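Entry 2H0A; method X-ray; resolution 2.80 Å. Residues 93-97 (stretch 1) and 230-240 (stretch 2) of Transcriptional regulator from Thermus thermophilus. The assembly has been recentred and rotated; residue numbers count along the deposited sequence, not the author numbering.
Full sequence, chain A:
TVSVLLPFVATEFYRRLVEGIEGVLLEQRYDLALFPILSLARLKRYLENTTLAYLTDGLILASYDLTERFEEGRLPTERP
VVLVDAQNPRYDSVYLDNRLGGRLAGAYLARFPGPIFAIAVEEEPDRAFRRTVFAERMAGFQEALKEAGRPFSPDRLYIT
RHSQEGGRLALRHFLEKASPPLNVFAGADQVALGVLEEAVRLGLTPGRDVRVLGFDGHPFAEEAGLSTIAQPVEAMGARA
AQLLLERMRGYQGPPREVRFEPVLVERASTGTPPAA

Stretch 1 93-97: SVYLD
Stretch 2 230-240: AQPVEAMGARA

Strand 93-96 packs against helix 233-240 of the same chain with their N-to-C directions nearly antiparallel, at 168°, and their axes 8.5 Å apart at closest approach. The register agrees with this direction: Val94 CA lies 6.1 Å from Ala240 CA, and Leu96 CA lies 7.7 Å from Gln231 CA. No hydrogen bond crosses between the stretches; the 316 Å² buried, both sides summed, is joined by van der Waals packing.

The strand is extended, with phi/psi of -135/131 at Ser93, -108/142 at Val94, -162/167 at Tyr95 and -108/150 at Leu96, so side chains alternate. Ser93 (chi1 -45°, m) points away and makes no contact.

Val94 points toward the helix and has 87 Å² covered. Its chi1 of -5° lies between wells. Val94 CG1 comes 3.7 Å from Ala240 CB and 3.6 Å from Ala240 CA, so the methyl rests against both the side chain and the backbone of this small residue. Val94 CG2 stands 4.0 Å from Met236 CB and 3.4 Å from Met236 O; that carbonyl is already engaged within the helix, accepting from Ala240 N at 3.0 Å. Arg239 (t, p, p, chi4 -175°) begins toward the strand, with its CG 4.5 Å from Val94 CB, but its end leads away, so only its aliphatic base borders the contact.

Tyr95 (chi1 60°, p; chi2 -78°) points away, its OH hydrogen-bonded elsewhere in the structure. Its backbone still contributes: Tyr95 C is 4.0 Å from Met236 CE.

Leu96 again points toward stretch 2, with 78 Å² covered, chi1 -170° (t) and chi2 97°, off a well. Leu96 CD1 meets Pro232 CD at 3.6 Å and Met236 SD at 4.2 Å, while Leu96 CD2 lies 3.5 Å from Gln231 OE1. Met236 leaves its CA sideways, but its m, t, p conformation (-71°, 177°, 63°) brings the end nearer, placing CE 3.9 Å from Leu96 N; the long, unbranched thioether thus reaches the strand backbone. Gln231 (m, t, chi3 70°) likewise starts sideways and ends nearer. Pro232, with C-gamma endo pucker and phi/psi -89/63, occupies the N-cap position, and its O accepts from Met236 N at 2.9 Å. From Val233 onward, phi/psi stays near -60/-40.

Asp97 (phi/psi -85/83; chi1 -171°, t; chi2 -44°) ends the walk beyond the contact, its side chain capping a backbone N just past the stretch.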

# COMPACT_ATOMS: atom_id res chain seq x y z
N SER A 93 20.86 5.24 17.71
CA SER A 93 19.64 4.56 17.34
C SER A 93 18.58 4.52 18.43
O SER A 93 18.86 4.18 19.58
CB SER A 93 19.97 3.12 16.95
OG SER A 93 21.09 3.06 16.09
N VAL A 94 17.36 4.88 18.05
CA VAL A 94 16.25 4.80 18.98
C VAL A 94 15.46 3.62 18.42
O VAL A 94 15.39 3.42 17.20
CB VAL A 94 15.42 6.12 19.00
CG1 VAL A 94 16.09 7.15 18.14
CG2 VAL A 94 13.98 5.88 18.58
N TYR A 95 14.90 2.79 19.29
CA TYR A 95 14.15 1.62 18.84
C TYR A 95 13.26 1.10 19.94
O TYR A 95 13.41 1.49 21.10
CB TYR A 95 15.11 0.51 18.41
CG TYR A 95 16.00 0.05 19.52
CD1 TYR A 95 17.13 0.79 19.90
CD2 TYR A 95 15.71 -1.11 20.25
CE1 TYR A 95 17.93 0.40 20.97
CE2 TYR A 95 16.50 -1.50 21.33
CZ TYR A 95 17.61 -0.74 21.68
OH TYR A 95 18.38 -1.10 22.76
N LEU A 96 12.34 0.22 19.58
CA LEU A 96 11.40 -0.37 20.52
C LEU A 96 11.73 -1.82 20.82
O LEU A 96 12.26 -2.53 19.97
CB LEU A 96 9.99 -0.31 19.96
CG LEU A 96 8.91 -0.67 20.98
CD1 LEU A 96 8.37 0.61 21.57
CD2 LEU A 96 7.80 -1.46 20.34
N ASP A 97 11.41 -2.27 22.03
CA ASP A 97 11.63 -3.66 22.41
C ASP A 97 10.39 -4.43 21.92
O ASP A 97 9.45 -4.66 22.68
CB ASP A 97 11.74 -3.80 23.93
CG ASP A 97 12.18 -5.19 24.36
OD1 ASP A 97 11.67 -6.19 23.82
OD2 ASP A 97 13.04 -5.28 25.26
N ALA A 230 0.50 -0.80 22.61
CA ALA A 230 0.86 0.53 22.15
C ALA A 230 2.34 0.91 22.11
O ALA A 230 3.07 0.70 23.07
CB ALA A 230 0.09 1.58 22.96
N GLN A 231 2.75 1.47 20.97
CA GLN A 231 4.10 1.95 20.75
C GLN A 231 4.10 3.47 20.90
O GLN A 231 3.18 4.13 20.45
CB GLN A 231 4.58 1.65 19.34
CG GLN A 231 4.73 0.21 18.96
CD GLN A 231 5.46 0.08 17.62
OE1 GLN A 231 6.66 0.36 17.53
NE2 GLN A 231 4.73 -0.31 16.58
N PRO A 232 5.14 4.04 21.54
CA PRO A 232 5.26 5.50 21.74
C PRO A 232 5.99 6.08 20.54
O PRO A 232 7.08 6.63 20.67
CB PRO A 232 6.07 5.60 23.02
CG PRO A 232 7.03 4.41 22.87
CD PRO A 232 6.13 3.31 22.37
N VAL A 233 5.38 5.93 19.37
CA VAL A 233 5.97 6.37 18.10
C VAL A 233 6.38 7.84 17.99
O VAL A 233 7.44 8.15 17.46
CB VAL A 233 5.03 6.00 16.92
CG1 VAL A 233 5.74 6.22 15.61
CG2 VAL A 233 4.60 4.55 17.05
N GLU A 234 5.55 8.74 18.49
CA GLU A 234 5.90 10.16 18.45
C GLU A 234 7.13 10.39 19.31
O GLU A 234 8.10 11.01 18.86
CB GLU A 234 4.73 11.02 18.94
CG GLU A 234 3.45 10.83 18.15
CD GLU A 234 2.64 9.63 18.62
OE1 GLU A 234 3.24 8.59 18.95
OE2 GLU A 234 1.39 9.73 18.65
N ALA A 235 7.09 9.88 20.54
CA ALA A 235 8.21 10.03 21.47
C ALA A 235 9.49 9.44 20.87
O ALA A 235 10.59 9.93 21.11
CB ALA A 235 7.88 9.33 22.80
N MET A 236 9.32 8.38 20.08
CA MET A 236 10.45 7.73 19.42
C MET A 236 11.03 8.68 18.37
O MET A 236 12.25 8.77 18.22
CB MET A 236 10.01 6.42 18.76
CG MET A 236 9.67 5.29 19.75
SD MET A 236 9.08 3.77 18.96
CE MET A 236 10.52 3.35 18.05
N GLY A 237 10.16 9.39 17.66
CA GLY A 237 10.60 10.35 16.66
C GLY A 237 11.22 11.56 17.35
O GLY A 237 12.30 12.02 16.97
N ALA A 238 10.53 12.06 18.37
CA ALA A 238 11.03 13.19 19.16
C ALA A 238 12.41 12.89 19.74
O ALA A 238 13.29 13.74 19.72
CB ALA A 238 10.05 13.52 20.29
N ARG A 239 12.60 11.68 20.26
CA ARG A 239 13.90 11.31 20.82
C ARG A 239 14.93 11.27 19.70
O ARG A 239 16.07 11.71 19.87
CB ARG A 239 13.83 9.95 21.51
CG ARG A 239 15.18 9.43 22.02
CD ARG A 239 15.88 10.46 22.93
NE ARG A 239 15.03 10.87 24.05
CZ ARG A 239 15.35 11.82 24.92
NH1 ARG A 239 16.50 12.47 24.81
NH2 ARG A 239 14.50 12.12 25.89
N ALA A 240 14.53 10.73 18.56
CA ALA A 240 15.40 10.64 17.39
C ALA A 240 15.85 12.05 16.99
O ALA A 240 17.00 12.27 16.62
CB ALA A 240 14.66 9.99 16.25